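Local coordinates for protein equine infectious anemia virus protease (Equine infectious anemia virus, PDB 2FMB) that cleaves peptide bonds as a dimeric retroviral aspartyl protease, probably processing the viral polyproteins, at residues R8-V13 with N21-T26; G58-F63 with A83-T88. The protein carries 1 engineered substitution. All coordinates share one frame; numbering follows the deposited sequence. Where two conformers were deposited one is given.

In the fold
Contact 1 comes first along the chain and is complete before contact 2 begins; their centres lie about 17 Å apart. Contact 1 pairs strands 10-15 and 18-24 of a hairpin that runs on to Asp25, whose OD2 hydrogen-bonds the inhibitor. Contact 2 sets the start of strand 58-71, the returning strand of the flap, beside the loop that follows strand 74-83, where Ile85 lies close to the same inhibitor. Strands 10-15 and 58-71 are neighbours in one mixed sheet. The two contacts also meet directly: Leu23 N probably hydrogen-bonds to Thr88 O at 2.9 Å, and Val22 packs on Thr88. Both reach the second subunit.

Contact 1. Residues R8-V13 with N21-T26; sequences RPTTIV and NVLLDT
Thr11 and Val22 form the central of three bridged pairs in an antiparallel beta hairpin of the retroviral aspartyl protease fold, leading into Asp25 of the family's Asp-Thr-Gly motif, which hydrogen-bonds the inhibitor. Val22 N reaches Thr11 O at 2.8 Å, and Thr11 N bonds back to Val22 O. A third bond, Leu24 N to Pro9 O, has an N-H...O angle of 162°; lacking an N-H, proline suits a position where its carbonyl alone is needed. The face bearing Thr11, Val13, Val22 and Leu24 is tight. Beta-branched valines suit the extended backbone, and Val13 CG2 meets Val22 CG1 at 3.9 Å, with Leu90 touching both. With OG1 anti to the backbone N (chi1 -162°) and bonded to Lys71 NZ, Thr11 CG2 is left to meet Val22 CG2 and Leu24 CD2, each at 4.1 Å. On the other face, buried Leu23 CD1 lies 3.6 Å from Pro9 O and 3.9 Å from Arg8 CB. Arg8 NH2 forms a salt bridge with Asp29 of the second subunit. The Ile12 and Asn21 end is looser and exposed: Asn21 swings its amide along the neighbouring strand, placing OD1 3.2 Å from Thr10 CB and ND2 3.7 Å from Ile12 CG1.

Contact 2. Residues G58-F63 with A83-T88; sequences GNVETF and ADIPVT
The methyl of Ala83 lies among three residues of the facing segment: its CB is 4.0 Å from Val60 CG1, 4.0 Å from Thr62 CG2 and 3.7 Å from Glu61 O. A small residue suits this spot, where the two backbones come close, with the CA atoms of Thr62 and Ala83 5.0 Å apart. Val60 CG1 also reaches Ile85 CG2 at 4.3 Å, so one branch of the valine touches both Ala83 and Ile85. No direct hydrogen bond joins the segments; instead a water donates to Glu61 O at 2.8 Å and accepts from Asp84 N at 3.0 Å, serving two backbone groups that do not pair with each other.

In the next shell, the loop is shaped by an inverse gamma turn centred on Asp84, closed by a bond from Ile85 N to Ala83 O; Asp84 OD1 bonds to Thr35 OG1, which probably holds the turn in place. At chi1 47° Thr62 OG1 bonds to Gly52 N while CG2 is directed to Ala83. Val32 backs both Ala83 and Ile85, while Val56 of the second subunit packs on Val60 and Ile85. The side chain of Ile85 comes to about 5 Å of the inhibitor at nearest atoms. A returning flap strand set against a loop beside the substrate cleft is characteristic of retroviral proteases.

Contact 1. Residues R8-V13 with N21-T26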
ATOM      1  N   ARG A   8       6.682   3.906  -8.458  1.00 14.92           N
ATOM      2  CA  ARG A   8       6.412   3.615  -7.044  1.00 14.81           C
ATOM      3  C   ARG A   8       7.120   4.666  -6.182  1.00 17.16           C
ATOM      4  O   ARG A   8       8.277   5.017  -6.511  1.00 18.50           O
ATOM      5  CB  ARG A   8       7.054   2.269  -6.681  1.00 15.85           C
ATOM      6  CG  ARG A   8       6.474   1.131  -7.530  1.00 21.85           C
ATOM      7  CD  ARG A   8       6.866  -0.223  -6.937  1.00 26.44           C
ATOM      8  NE  ARG A   8       6.376  -1.317  -7.769  1.00 25.46           N
ATOM      9  CZ  ARG A   8       7.006  -2.050  -8.691  1.00 34.94           C
ATOM     10  NH1 ARG A   8       8.279  -1.871  -9.110  1.00 32.09           N
ATOM     11  NH2 ARG A   8       6.303  -3.055  -9.220  1.00 28.59           N
ATOM     12  N   PRO A   9       6.486   5.155  -5.147  1.00 17.59           N
ATOM     13  CA  PRO A   9       7.101   6.163  -4.303  1.00 15.76           C
ATOM     14  C   PRO A   9       8.137   5.514  -3.398  1.00 15.34           C
ATOM     15  O   PRO A   9       7.819   4.912  -2.386  1.00 16.59           O
ATOM     16  CB  PRO A   9       5.872   6.761  -3.590  1.00 17.46           C
ATOM     17  CG  PRO A   9       4.919   5.627  -3.508  1.00 16.44           C
ATOM     18  CD  PRO A   9       5.074   4.817  -4.777  1.00 17.61           C
ATOM     19  N   THR A  10       9.406   5.637  -3.791  1.00 15.60           N
ATOM     20  CA  THR A  10      10.493   5.081  -2.995  1.00 16.41           C
ATOM     21  C   THR A  10      11.476   6.186  -2.589  1.00 18.76           C
ATOM     22  O   THR A  10      11.592   7.213  -3.269  1.00 18.89           O
ATOM     23  CB  THR A  10      11.313   4.030  -3.755  1.00 20.58           C
ATOM     24  OG1 THR A  10      11.813   4.535  -5.000  1.00 20.69           O
ATOM     25  CG2 THR A  10      10.412   2.844  -4.073  1.00 22.60           C
ATOM     26  N   THR A  11      12.152   5.915  -1.493  1.00 15.89           N
ATOM     27  CA  THR A  11      13.140   6.926  -1.053  1.00 17.13           C
ATOM     28  C   THR A  11      14.173   6.174  -0.232  1.00 21.84           C
ATOM     29  O   THR A  11      13.953   5.042   0.231  1.00 20.38           O
ATOM     30  CB  THR A  11      12.392   7.944  -0.160  1.00 19.12           C
ATOM     31  OG1 THR A  11      13.225   9.120  -0.096  1.00 22.59           O
ATOM     32  CG2 THR A  11      12.105   7.552   1.281  1.00 18.36           C
ATOM     33  N   ILE A  12      15.331   6.784  -0.017  1.00 17.68           N
ATOM     34  CA  ILE A  12      16.374   6.212   0.824  1.00 14.77           C
ATOM     35  C   ILE A  12      16.233   6.794   2.188  1.00 15.94           C
ATOM     36  O   ILE A  12      16.011   7.996   2.481  1.00 18.06           O
ATOM     37  CB  ILE A  12      17.744   6.634   0.193  1.00 16.47           C
ATOM     38  CG1 ILE A  12      17.831   5.863  -1.135  1.00 20.64           C
ATOM     39  CG2 ILE A  12      18.838   6.210   1.133  1.00 17.36           C
ATOM     40  CD1 ILE A  12      18.936   6.261  -2.083  1.00 26.54           C
ATOM     41  N   VAL A  13      16.290   5.933   3.198  1.00 17.00           N
ATOM     42  CA  VAL A  13      16.219   6.268   4.609  1.00 19.38           C
ATOM     43  C   VAL A  13      17.402   5.508   5.236  1.00 18.87           C
ATOM     44  O   VAL A  13      17.904   4.484   4.750  1.00 20.96           O
ATOM     45  CB  VAL A  13      14.970   5.888   5.430  1.00 22.31           C
ATOM     46  CG1 VAL A  13      13.700   6.620   4.949  1.00 22.73           C
ATOM     47  CG2 VAL A  13      14.607   4.414   5.491  1.00 22.90           C
ATOM     48  N   ASN A  21      16.638   1.517   0.260  1.00 18.50           N
ATOM     49  CA  ASN A  21      15.567   2.100  -0.563  1.00 20.25           C
ATOM     50  C   ASN A  21      14.276   1.448  -0.019  1.00 19.66           C
ATOM     51  O   ASN A  21      14.249   0.210   0.080  1.00 21.74           O
ATOM     52  CB  ASN A  21      15.579   1.725  -2.022  1.00 29.65           C
ATOM     53  CG  ASN A  21      14.898   2.613  -3.049  1.00 43.89           C
ATOM     54  OD1 ASN A  21      13.993   2.301  -3.844  1.00 46.93           O
ATOM     55  ND2 ASN A  21      15.309   3.889  -3.032  1.00 51.23           N
ATOM     56  N   VAL A  22      13.314   2.282   0.357  1.00 16.73           N
ATOM     57  CA  VAL A  22      12.061   1.733   0.943  1.00 15.57           C
ATOM     58  C   VAL A  22      10.847   2.219   0.171  1.00 15.66           C
ATOM     59  O   VAL A  22      10.921   3.268  -0.483  1.00 15.10           O
ATOM     60  CB  VAL A  22      11.942   2.161   2.418  1.00 16.60           C
ATOM     61  CG1 VAL A  22      13.105   1.653   3.260  1.00 18.09           C
ATOM     62  CG2 VAL A  22      11.900   3.662   2.631  1.00 17.78           C
ATOM     63  N   LEU A  23       9.754   1.456   0.238  1.00 13.73           N
ATOM     64  CA  LEU A  23       8.537   1.833  -0.484  1.00 14.40           C
ATOM     65  C   LEU A  23       7.679   2.639   0.491  1.00 14.06           C
ATOM     66  O   LEU A  23       7.551   2.162   1.626  1.00 14.98           O
ATOM     67  CB  LEU A  23       7.726   0.622  -0.947  1.00 13.14           C
ATOM     68  CG  LEU A  23       6.358   0.837  -1.587  1.00 14.81           C
ATOM     69  CD1 LEU A  23       6.490   1.599  -2.876  1.00 18.67           C
ATOM     70  CD2 LEU A  23       5.696  -0.514  -1.861  1.00 18.61           C
ATOM     71  N   LEU A  24       7.036   3.770   0.099  1.00 13.09           N
ATOM     72  CA  LEU A  24       6.177   4.516   1.074  1.00 12.02           C
ATOM     73  C   LEU A  24       4.748   4.043   0.711  1.00 12.26           C
ATOM     74  O   LEU A  24       4.248   4.261  -0.387  1.00 13.78           O
ATOM     75  CB  LEU A  24       6.329   5.987   0.723  1.00 15.78           C
ATOM     76  CG  LEU A  24       7.838   6.397   0.822  1.00 16.79           C
ATOM     77  CD1 LEU A  24       7.923   7.857   0.356  1.00 16.87           C
ATOM     78  CD2 LEU A  24       8.319   6.318   2.233  1.00 14.26           C
ATOM     79  N   ASP A  25       4.208   3.352   1.699  1.00 10.38           N
ATOM     80  CA  ASP A  25       2.956   2.644   1.470  1.00 11.59           C
ATOM     81  C   ASP A  25       1.785   2.973   2.365  1.00 12.43           C
ATOM     82  O   ASP A  25       1.758   2.509   3.518  1.00 14.14           O
ATOM     83  CB  ASP A  25       3.302   1.137   1.564  1.00 11.91           C
ATOM     84  CG  ASP A  25       2.182   0.179   1.212  1.00 18.77           C
ATOM     85  OD1 ASP A  25       1.107   0.621   0.805  1.00 16.26           O
ATOM     86  OD2 ASP A  25       2.425  -1.009   1.423  1.00 23.64           O
ATOM     87  N   THR A  26       0.905   3.817   1.805  1.00 12.43           N
ATOM     88  CA  THR A  26      -0.252   4.235   2.637  1.00 13.21           C
ATOM     89  C   THR A  26      -1.196   3.064   2.903  1.00 14.19           C
ATOM     90  O   THR A  26      -2.000   3.224   3.820  1.00 15.82           O
ATOM     91  CB  THR A  26      -1.047   5.372   2.015  1.00 11.91           C
ATOM     92  OG1 THR A  26      -1.439   4.903   0.714  1.00 11.16           O
ATOM     93  CG2 THR A  26      -0.129   6.580   1.774  1.00 14.06           C
TER

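Contact 2. Residues G58-F63 with A83-T88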
ATOM      1  N   GLY A  58      -2.286 -13.801   1.706  0.50 24.09           N
ATOM      2  CA  GLY A  58      -2.498 -14.523   2.940  0.50 23.96           C
ATOM      3  C   GLY A  58      -1.654 -13.891   4.057  0.50 22.72           C
ATOM      4  O   GLY A  58      -1.331 -12.709   3.989  0.50 22.79           O
ATOM      5  N   ASN A  59      -1.301 -14.691   5.056  1.00 19.47           N
ATOM      6  CA  ASN A  59      -0.573 -14.202   6.201  1.00 21.18           C
ATOM      7  C   ASN A  59       0.874 -14.656   6.201  1.00 23.89           C
ATOM      8  O   ASN A  59       1.032 -15.701   5.584  1.00 24.12           O
ATOM      9  CB  ASN A  59      -1.199 -14.846   7.452  1.00 24.28           C
ATOM     10  CG  ASN A  59      -2.657 -14.421   7.652  1.00 27.82           C
ATOM     11  OD1 ASN A  59      -3.002 -13.245   7.566  1.00 33.24           O
ATOM     12  ND2 ASN A  59      -3.521 -15.405   7.885  1.00 31.68           N
ATOM     13  N   VAL A  60       1.715 -13.851   6.888  1.00 18.92           N
ATOM     14  CA  VAL A  60       3.123 -14.252   6.891  1.00 18.11           C
ATOM     15  C   VAL A  60       3.587 -13.980   8.306  1.00 20.01           C
ATOM     16  O   VAL A  60       3.147 -13.042   8.948  1.00 18.91           O
ATOM     17  CB  VAL A  60       3.646 -13.424   5.711  1.00 28.75           C
ATOM     18  CG1 VAL A  60       4.300 -12.169   6.192  1.00 29.07           C
ATOM     19  CG2 VAL A  60       4.465 -14.191   4.711  1.00 37.60           C
ATOM     20  N   GLU A  61       4.472 -14.874   8.801  1.00 18.88           N
ATOM     21  CA  GLU A  61       5.012 -14.751  10.137  1.00 21.07           C
ATOM     22  C   GLU A  61       5.958 -13.565  10.262  1.00 18.27           C
ATOM     23  O   GLU A  61       6.613 -13.238   9.285  1.00 20.61           O
ATOM     24  CB  GLU A  61       5.857 -15.999  10.468  1.00 25.06           C
ATOM     25  CG  GLU A  61       4.936 -17.141  10.901  1.00 36.59           C
ATOM     26  CD  GLU A  61       5.702 -18.429  11.192  1.00 48.71           C
ATOM     27  OE1 GLU A  61       6.798 -18.339  11.804  1.00 46.82           O
ATOM     28  OE2 GLU A  61       5.144 -19.485  10.807  1.00 53.04           O
ATOM     29  N   THR A  62       5.997 -12.951  11.419  1.00 18.53           N
ATOM     30  CA  THR A  62       6.938 -11.829  11.548  1.00 18.63           C
ATOM     31  C   THR A  62       7.652 -11.888  12.883  1.00 20.21           C
ATOM     32  O   THR A  62       7.263 -12.643  13.790  1.00 20.32           O
ATOM     33  CB  THR A  62       6.140 -10.511  11.738  1.00 15.80           C
ATOM     34  OG1 THR A  62       5.116 -10.667  12.726  1.00 21.01           O
ATOM     35  CG2 THR A  62       5.497 -10.178  10.416  1.00 19.62           C
ATOM     36  N   PHE A  63       8.738 -11.089  12.972  1.00 18.65           N
ATOM     37  CA  PHE A  63       9.313 -10.906  14.310  1.00 18.51           C
ATOM     38  C   PHE A  63       9.469  -9.380  14.370  1.00 18.66           C
ATOM     39  O   PHE A  63       9.310  -8.711  13.337  1.00 20.44           O
ATOM     40  CB  PHE A  63      10.574 -11.649  14.643  1.00 24.19           C
ATOM     41  CG  PHE A  63      11.776 -11.380  13.816  1.00 25.92           C
ATOM     42  CD1 PHE A  63      12.597 -10.298  14.102  1.00 26.28           C
ATOM     43  CD2 PHE A  63      12.077 -12.231  12.787  1.00 29.91           C
ATOM     44  CE1 PHE A  63      13.715 -10.052  13.328  1.00 31.73           C
ATOM     45  CE2 PHE A  63      13.225 -11.999  12.026  1.00 34.34           C
ATOM     46  CZ  PHE A  63      14.024 -10.908  12.294  1.00 31.65           C
ATOM     47  N   ALA A  83      10.064  -9.584   7.916  1.00 16.86           N
ATOM     48  CA  ALA A  83       9.381 -10.722   7.274  1.00 18.10           C
ATOM     49  C   ALA A  83       9.851 -11.011   5.892  1.00 17.25           C
ATOM     50  O   ALA A  83      10.467 -10.165   5.223  1.00 19.57           O
ATOM     51  CB  ALA A  83       7.848 -10.479   7.169  1.00 19.21           C
ATOM     52  N   ASP A  84       9.650 -12.248   5.342  1.00 17.64           N
ATOM     53  CA  ASP A  84      10.101 -12.511   3.983  1.00 18.62           C
ATOM     54  C   ASP A  84       9.087 -11.975   2.976  1.00 26.22           C
ATOM     55  O   ASP A  84       8.271 -12.764   2.451  1.00 28.15           O
ATOM     56  CB  ASP A  84      10.278 -13.998   3.607  1.00 24.64           C
ATOM     57  CG  ASP A  84      11.393 -14.614   4.418  1.00 30.82           C
ATOM     58  OD1 ASP A  84      12.432 -13.992   4.706  1.00 28.78           O
ATOM     59  OD2 ASP A  84      11.240 -15.806   4.773  1.00 37.38           O
ATOM     60  N   ILE A  85       9.194 -10.662   2.778  1.00 23.44           N
ATOM     61  CA  ILE A  85       8.315  -9.960   1.845  1.00 22.32           C
ATOM     62  C   ILE A  85       9.223  -9.412   0.754  1.00 23.69           C
ATOM     63  O   ILE A  85      10.424  -9.305   0.910  1.00 20.54           O
ATOM     64  CB  ILE A  85       7.401  -8.943   2.509  1.00 21.88           C
ATOM     65  CG1 ILE A  85       8.228  -7.815   3.139  1.00 24.52           C
ATOM     66  CG2 ILE A  85       6.570  -9.653   3.599  1.00 23.95           C
ATOM     67  CD1 ILE A  85       7.388  -6.586   3.468  1.00 21.76           C
ATOM     68  N   PRO A  86       8.651  -9.050  -0.389  1.00 24.84           N
ATOM     69  CA  PRO A  86       9.451  -8.607  -1.511  1.00 26.21           C
ATOM     70  C   PRO A  86      10.211  -7.306  -1.412  1.00 24.70           C
ATOM     71  O   PRO A  86      11.143  -7.215  -2.169  1.00 27.77           O
ATOM     72  CB  PRO A  86       8.422  -8.406  -2.631  1.00 26.68           C
ATOM     73  CG  PRO A  86       7.164  -8.982  -2.106  1.00 30.24           C
ATOM     74  CD  PRO A  86       7.197  -9.127  -0.616  1.00 27.94           C
ATOM     75  N   VAL A  87       9.766  -6.349  -0.594  1.00 22.11           N
ATOM     76  CA  VAL A  87      10.433  -5.049  -0.490  1.00 20.89           C
ATOM     77  C   VAL A  87      10.241  -4.473   0.913  1.00 17.19           C
ATOM     78  O   VAL A  87       9.384  -4.927   1.687  1.00 17.60           O
ATOM     79  CB  VAL A  87       9.791  -4.172  -1.582  1.00 27.30           C
ATOM     80  CG1 VAL A  87       8.332  -3.916  -1.202  1.00 22.80           C
ATOM     81  CG2 VAL A  87      10.515  -2.876  -1.828  1.00 30.81           C
ATOM     82  N   THR A  88      11.070  -3.538   1.344  1.00 14.92           N
ATOM     83  CA  THR A  88      10.918  -3.001   2.704  1.00 13.32           C
ATOM     84  C   THR A  88       9.900  -1.858   2.527  1.00 14.98           C
ATOM     85  O   THR A  88      10.041  -1.074   1.567  1.00 15.73           O
ATOM     86  CB  THR A  88      12.215  -2.390   3.214  1.00 16.91           C
ATOM     87  OG1 THR A  88      12.990  -3.561   3.605  1.00 16.09           O
ATOM     88  CG2 THR A  88      12.041  -1.511   4.446  1.00 12.93           C
TER
HETATM   89  O   HOH W   1       8.211 -14.152   7.172  1.00 26.43           O